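Long-range contact in hyaluronidase (Thermobaculum terrenum, PDB 5DIY), which probably removes O-linked N-acetylglucosamine from modified proteins by hydrolysis, as a family 84 glycoside hydrolase: residues R216-D228 and L247-A260. Sequence-based numbering, arbitrary orientation.
Sequences RPATLWDNYPVND and LHTHVVGIYANPMA. With NAG (2-acetamido-2-deoxy-beta-D-glucopyranose), chain E.
Leu220 O accepts the backbone N-H of Tyr255 at 2.7 Å (N to O), nearly straight on, while the CA-H of Ile254 leans against the same oxygen. The exchange repeats two residues on: Asp222 N bonds to Tyr255 O, and Asn257 N to Asp222 O at 2.9 Å; the axes of the parallel strands 218-222 and 253-256 approach to 4.7 Å. Beneath the surrounding helices, Leu220 and Ile254 lie side by side, Leu220 CB 3.8 Å from Ile254 CG2; Leu220 CD1 also meets Val251 and Leu247. On the barrel's inner side, Thr219 CG2 abuts the edge of the Tyr255 ring in its plane. Past the strand ends, Asn257 O takes the N-H of Val226, just after the cis peptide preceding Pro225.

Trp221, its CG anti to the backbone N (chi1 -180°), turns one ring face to the acetamide of NAG, whose methyl C8 sits 3.4 Å above the ring plane, over its centre. Asn257 ND2 lies at the ring's edge, the amide standing 81° from the ring; ND2 comes 3.1 Å from NAG O4, and Asn257 OD1 is held by Gly12 N. A serine in place of Trp221 would probably leave the acetamide methyl without its aromatic floor and the Asn257 amide without a flank. Farther along, the Asp228 carboxylate takes the O6 and O4 hydroxyls of NAG, OD1 from O6 (2.6 Å) and OD2 from O4, OD2 also accepting Tyr14 N. Neighbouring seventh and eighth strands presenting ligand-binding residues from their C-terminal ends are characteristic of a TIM-barrel glycosidase active site.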
loop_
_atom_site.group_PDB
_atom_site.type_symbol
_atom_site.label_atom_id
_atom_site.label_comp_id
_atom_site.label_asym_id
_atom_site.label_seq_id
_atom_site.Cartn_x
_atom_site.Cartn_y
_atom_site.Cartn_z
ATOM N N ARG C 216 13.063 21.894 10.580
ATOM C CA ARG C 216 11.842 22.319 9.894
ATOM C C ARG C 216 10.786 21.218 10.056
ATOM O O ARG C 216 11.148 20.056 10.271
ATOM C CB ARG C 216 12.103 22.561 8.401
ATOM C CG ARG C 216 12.281 21.286 7.574
ATOM C CD ARG C 216 13.155 21.508 6.360
ATOM N NE ARG C 216 14.529 21.794 6.756
ATOM C CZ ARG C 216 15.478 22.288 5.961
ATOM N NH1 ARG C 216 15.233 22.565 4.674
ATOM N NH2 ARG C 216 16.687 22.518 6.466
ATOM N N PRO C 217 9.490 21.571 9.947
ATOM C CA PRO C 217 8.471 20.521 9.859
ATOM C C PRO C 217 8.663 19.680 8.597
ATOM O O PRO C 217 8.882 20.236 7.523
ATOM C CB PRO C 217 7.156 21.307 9.788
ATOM C CG PRO C 217 7.470 22.637 10.364
ATOM C CD PRO C 217 8.889 22.916 9.976
ATOM N N ALA C 218 8.619 18.359 8.735
ATOM C CA ALA C 218 8.745 17.452 7.590
ATOM C C ALA C 218 7.433 17.386 6.821
ATOM O O ALA C 218 6.388 17.757 7.343
ATOM C CB ALA C 218 9.137 16.063 8.060
ATOM N N THR C 219 7.512 16.943 5.571
ATOM C CA THR C 219 6.340 16.589 4.778
ATOM C C THR C 219 6.301 15.070 4.762
ATOM O O THR C 219 7.325 14.434 4.552
ATOM C CB THR C 219 6.447 17.125 3.336
ATOM O OG1 THR C 219 6.761 18.521 3.368
ATOM C CG2 THR C 219 5.132 16.922 2.575
ATOM N N LEU C 220 5.138 14.486 5.015
ATOM C CA LEU C 220 5.027 13.032 5.047
ATOM C C LEU C 220 4.770 12.468 3.657
ATOM O O LEU C 220 3.817 12.866 2.983
ATOM C CB LEU C 220 3.931 12.568 6.005
ATOM C CG LEU C 220 4.299 12.484 7.488
ATOM C CD1 LEU C 220 3.019 12.346 8.301
ATOM C CD2 LEU C 220 5.253 11.326 7.773
ATOM N N TRP C 221 5.652 11.566 3.236
ATOM C CA TRP C 221 5.426 10.671 2.108
ATOM C C TRP C 221 4.867 9.426 2.774
ATOM O O TRP C 221 5.620 8.612 3.287
ATOM C CB TRP C 221 6.758 10.370 1.401
ATOM C CG TRP C 221 6.707 9.459 0.196
ATOM C CD1 TRP C 221 5.919 8.351 0.012
ATOM C CD2 TRP C 221 7.514 9.568 -0.981
ATOM N NE1 TRP C 221 6.178 7.786 -1.206
ATOM C CE2 TRP C 221 7.152 8.506 -1.837
ATOM C CE3 TRP C 221 8.502 10.467 -1.399
ATOM C CZ2 TRP C 221 7.742 8.316 -3.088
ATOM C CZ3 TRP C 221 9.094 10.277 -2.641
ATOM C CH2 TRP C 221 8.708 9.209 -3.473
ATOM N N ASP C 222 3.548 9.279 2.784
ATOM C CA ASP C 222 2.932 8.181 3.512
ATOM C C ASP C 222 2.652 7.036 2.543
ATOM O O ASP C 222 1.833 7.173 1.629
ATOM C CB ASP C 222 1.657 8.650 4.219
ATOM C CG ASP C 222 1.343 7.837 5.467
ATOM O OD1 ASP C 222 1.986 6.791 5.700
ATOM O OD2 ASP C 222 0.454 8.253 6.240
ATOM N N ASN C 223 3.339 5.914 2.744
ATOM C CA ASN C 223 3.260 4.768 1.841
ATOM C C ASN C 223 2.084 3.865 2.185
ATOM O O ASN C 223 2.255 2.720 2.613
ATOM C CB ASN C 223 4.573 3.970 1.853
ATOM C CG ASN C 223 5.686 4.648 1.084
ATOM O OD1 ASN C 223 6.755 4.910 1.624
ATOM N ND2 ASN C 223 5.463 4.888 -0.189
ATOM N N TYR C 224 0.891 4.415 2.000
ATOM C CA TYR C 224 -0.361 3.684 2.068
ATOM C C TYR C 224 -1.339 4.476 1.183
ATOM O O TYR C 224 -1.383 5.706 1.311
ATOM C CB TYR C 224 -0.884 3.584 3.515
ATOM C CG TYR C 224 -2.111 2.708 3.586
ATOM C CD1 TYR C 224 -1.994 1.312 3.659
ATOM C CD2 TYR C 224 -3.386 3.258 3.504
ATOM C CE1 TYR C 224 -3.122 0.497 3.675
ATOM C CE2 TYR C 224 -4.514 2.454 3.535
ATOM C CZ TYR C 224 -4.377 1.075 3.611
ATOM O OH TYR C 224 -5.504 0.296 3.621
ATOM N N PRO C 225 -2.117 3.831 0.299
ATOM C CA PRO C 225 -2.296 2.374 0.203
ATOM C C PRO C 225 -1.324 1.571 -0.688
ATOM O O PRO C 225 -1.579 0.397 -0.895
ATOM C CB PRO C 225 -3.726 2.257 -0.359
ATOM C CG PRO C 225 -3.899 3.495 -1.156
ATOM C CD PRO C 225 -3.233 4.554 -0.331
ATOM N N VAL C 226 -0.234 2.161 -1.190
ATOM C CA VAL C 226 0.695 1.440 -2.099
ATOM C C VAL C 226 0.832 -0.047 -1.835
ATOM O O VAL C 226 1.128 -0.443 -0.713
ATOM C CB VAL C 226 2.181 1.909 -2.072
ATOM C CG1 VAL C 226 2.529 2.697 -3.299
ATOM C CG2 VAL C 226 2.581 2.605 -0.777
ATOM N N ASN C 227 0.682 -0.844 -2.888
ATOM C CA ASN C 227 0.921 -2.281 -2.827
ATOM C C ASN C 227 1.846 -2.732 -3.964
ATOM O O ASN C 227 1.533 -3.652 -4.698
ATOM C CB ASN C 227 -0.414 -3.048 -2.804
ATOM C CG ASN C 227 -1.205 -2.945 -4.109
ATOM O OD1 ASN C 227 -1.043 -2.006 -4.900
ATOM N ND2 ASN C 227 -2.088 -3.920 -4.330
ATOM N N ASP C 228 2.992 -2.064 -4.106
ATOM C CA ASP C 228 3.957 -2.431 -5.152
ATOM C C ASP C 228 4.956 -3.456 -4.638
ATOM O O ASP C 228 5.014 -3.732 -3.431
ATOM C CB ASP C 228 4.657 -1.199 -5.762
ATOM C CG ASP C 228 5.495 -0.394 -4.758
ATOM O OD1 ASP C 228 5.798 -0.873 -3.650
ATOM O OD2 ASP C 228 5.863 0.748 -5.119
ATOM N N LEU C 247 -0.633 15.245 14.505
ATOM C CA LEU C 247 0.519 15.290 13.582
ATOM C C LEU C 247 0.663 16.641 12.876
ATOM O O LEU C 247 1.791 17.083 12.614
ATOM C CB LEU C 247 0.435 14.203 12.498
ATOM C CG LEU C 247 0.863 12.768 12.811
ATOM C CD1 LEU C 247 0.618 11.897 11.588
ATOM C CD2 LEU C 247 2.327 12.697 13.236
ATOM N N HIS C 248 -0.471 17.277 12.565
ATOM C CA HIS C 248 -0.474 18.578 11.878
ATOM C C HIS C 248 0.383 19.650 12.569
ATOM O O HIS C 248 0.945 20.510 11.901
ATOM C CB HIS C 248 -1.905 19.087 11.640
ATOM C CG HIS C 248 -2.681 19.366 12.888
ATOM N ND1 HIS C 248 -2.584 20.556 13.576
ATOM C CD2 HIS C 248 -3.592 18.620 13.554
ATOM C CE1 HIS C 248 -3.392 20.525 14.619
ATOM N NE2 HIS C 248 -4.015 19.361 14.627
ATOM N N THR C 249 0.488 19.576 13.894
ATOM C CA THR C 249 1.393 20.442 14.667
ATOM C C THR C 249 2.867 20.335 14.234
ATOM O O THR C 249 3.579 21.333 14.255
ATOM C CB THR C 249 1.253 20.150 16.183
ATOM O OG1 THR C 249 -0.099 20.401 16.582
ATOM C CG2 THR C 249 2.190 21.015 17.031
ATOM N N HIS C 250 3.312 19.146 13.825
ATOM C CA HIS C 250 4.723 18.912 13.467
ATOM C C HIS C 250 4.978 18.590 11.996
ATOM O O HIS C 250 6.128 18.383 11.607
ATOM C CB HIS C 250 5.288 17.800 14.355
ATOM C CG HIS C 250 5.056 18.042 15.810
ATOM N ND1 HIS C 250 4.020 17.456 16.504
ATOM C CD2 HIS C 250 5.676 18.867 16.686
ATOM C CE1 HIS C 250 4.032 17.883 17.754
ATOM N NE2 HIS C 250 5.028 18.740 17.890
ATOM N N VAL C 251 3.923 18.582 11.182
ATOM C CA VAL C 251 4.012 18.179 9.783
ATOM C C VAL C 251 3.332 19.242 8.917
ATOM O O VAL C 251 2.207 19.649 9.197
ATOM C CB VAL C 251 3.372 16.784 9.594
ATOM C CG1 VAL C 251 3.226 16.423 8.123
ATOM C CG2 VAL C 251 4.196 15.722 10.321
ATOM N N VAL C 252 4.031 19.694 7.880
ATOM C CA VAL C 252 3.509 20.709 6.942
ATOM C C VAL C 252 2.453 20.135 5.980
ATOM O O VAL C 252 1.567 20.858 5.516
ATOM C CB VAL C 252 4.664 21.407 6.158
ATOM C CG1 VAL C 252 5.313 20.468 5.151
ATOM C CG2 VAL C 252 4.177 22.672 5.459
ATOM N N GLY C 253 2.553 18.846 5.676
ATOM C CA GLY C 253 1.563 18.175 4.842
ATOM C C GLY C 253 1.840 16.694 4.684
ATOM O O GLY C 253 2.875 16.195 5.136
ATOM N N ILE C 254 0.899 15.992 4.052
ATOM C CA ILE C 254 1.017 14.558 3.819
ATOM C C ILE C 254 0.635 14.259 2.383
ATOM O O ILE C 254 -0.434 14.666 1.932
ATOM C CB ILE C 254 0.121 13.716 4.769
ATOM C CG1 ILE C 254 0.284 14.180 6.228
ATOM C CG2 ILE C 254 0.438 12.229 4.606
ATOM C CD1 ILE C 254 -0.489 13.383 7.262
ATOM N N TYR C 255 1.518 13.553 1.679
ATOM C CA TYR C 255 1.202 12.958 0.381
ATOM C C TYR C 255 1.075 11.433 0.528
ATOM O O TYR C 255 2.000 10.777 1.015
ATOM C CB TYR C 255 2.295 13.280 -0.639
ATOM C CG TYR C 255 2.358 14.727 -1.069
ATOM C CD1 TYR C 255 2.959 15.689 -0.255
ATOM C CD2 TYR C 255 1.840 15.133 -2.300
ATOM C CE1 TYR C 255 3.034 17.016 -0.650
ATOM C CE2 TYR C 255 1.907 16.458 -2.706
ATOM C CZ TYR C 255 2.509 17.398 -1.880
ATOM O OH TYR C 255 2.584 18.710 -2.276
ATOM N N ALA C 256 -0.058 10.885 0.092
ATOM C CA ALA C 256 -0.283 9.439 0.114
ATOM C C ALA C 256 0.210 8.823 -1.185
ATOM O O ALA C 256 -0.188 9.267 -2.262
ATOM C CB ALA C 256 -1.759 9.135 0.305
ATOM N N ASN C 257 1.082 7.821 -1.088
ATOM C CA ASN C 257 1.455 7.011 -2.247
ATOM C C ASN C 257 0.409 5.892 -2.448
ATOM O O ASN C 257 0.323 4.974 -1.622
ATOM C CB ASN C 257 2.866 6.419 -2.079
ATOM C CG ASN C 257 3.470 5.937 -3.393
ATOM O OD1 ASN C 257 2.933 6.182 -4.471
ATOM N ND2 ASN C 257 4.593 5.250 -3.309
ATOM N N PRO C 258 -0.392 5.967 -3.532
ATOM C CA PRO C 258 -1.489 5.018 -3.718
ATOM C C PRO C 258 -1.097 3.740 -4.453
ATOM O O PRO C 258 0.068 3.539 -4.795
ATOM C CB PRO C 258 -2.488 5.829 -4.546
ATOM C CG PRO C 258 -1.625 6.722 -5.372
ATOM C CD PRO C 258 -0.331 6.924 -4.651
ATOM N N MET C 259 -2.077 2.875 -4.687
ATOM C CA MET C 259 -1.854 1.656 -5.462
ATOM C C MET C 259 -1.806 1.981 -6.948
ATOM O O MET C 259 -2.396 2.972 -7.402
ATOM C CB MET C 259 -2.969 0.636 -5.199
ATOM C CG MET C 259 -3.089 0.202 -3.745
ATOM S SD MET C 259 -4.314 -1.097 -3.498
ATOM C CE MET C 259 -5.807 -0.121 -3.447
ATOM N N ALA C 260 -1.131 1.126 -7.708
ATOM C CA ALA C 260 -1.222 1.161 -9.178
ATOM C C ALA C 260 -2.656 0.882 -9.698
ATOM O O ALA C 260 -2.921 1.066 -10.882
ATOM C CB ALA C 260 -0.232 0.186 -9.792
HETATM C C1 NAG E . 10.058 3.020 -1.432
HETATM C C2 NAG E . 9.908 4.120 -2.501
HETATM C C3 NAG E . 8.516 4.194 -3.137
HETATM C C4 NAG E . 7.818 2.848 -3.045
HETATM C C5 NAG E . 7.629 2.503 -1.576
HETATM C C6 NAG E . 6.936 1.147 -1.362
HETATM C C7 NAG E . 9.781 6.046 -0.952
HETATM C C8 NAG E . 10.379 7.386 -0.628
HETATM N N2 NAG E . 10.331 5.421 -1.994
HETATM O O3 NAG E . 8.651 4.598 -4.504
HETATM O O4 NAG E . 6.529 2.917 -3.656
HETATM O O5 NAG E . 8.844 2.568 -0.823
HETATM O O6 NAG E . 7.604 0.088 -2.054
HETATM O O7 NAG E . 8.863 5.574 -0.293
HETATM O O HOH W 1 8.321 16.726 11.146
HETATM O O HOH W 2 0.749 -0.552 -6.550
#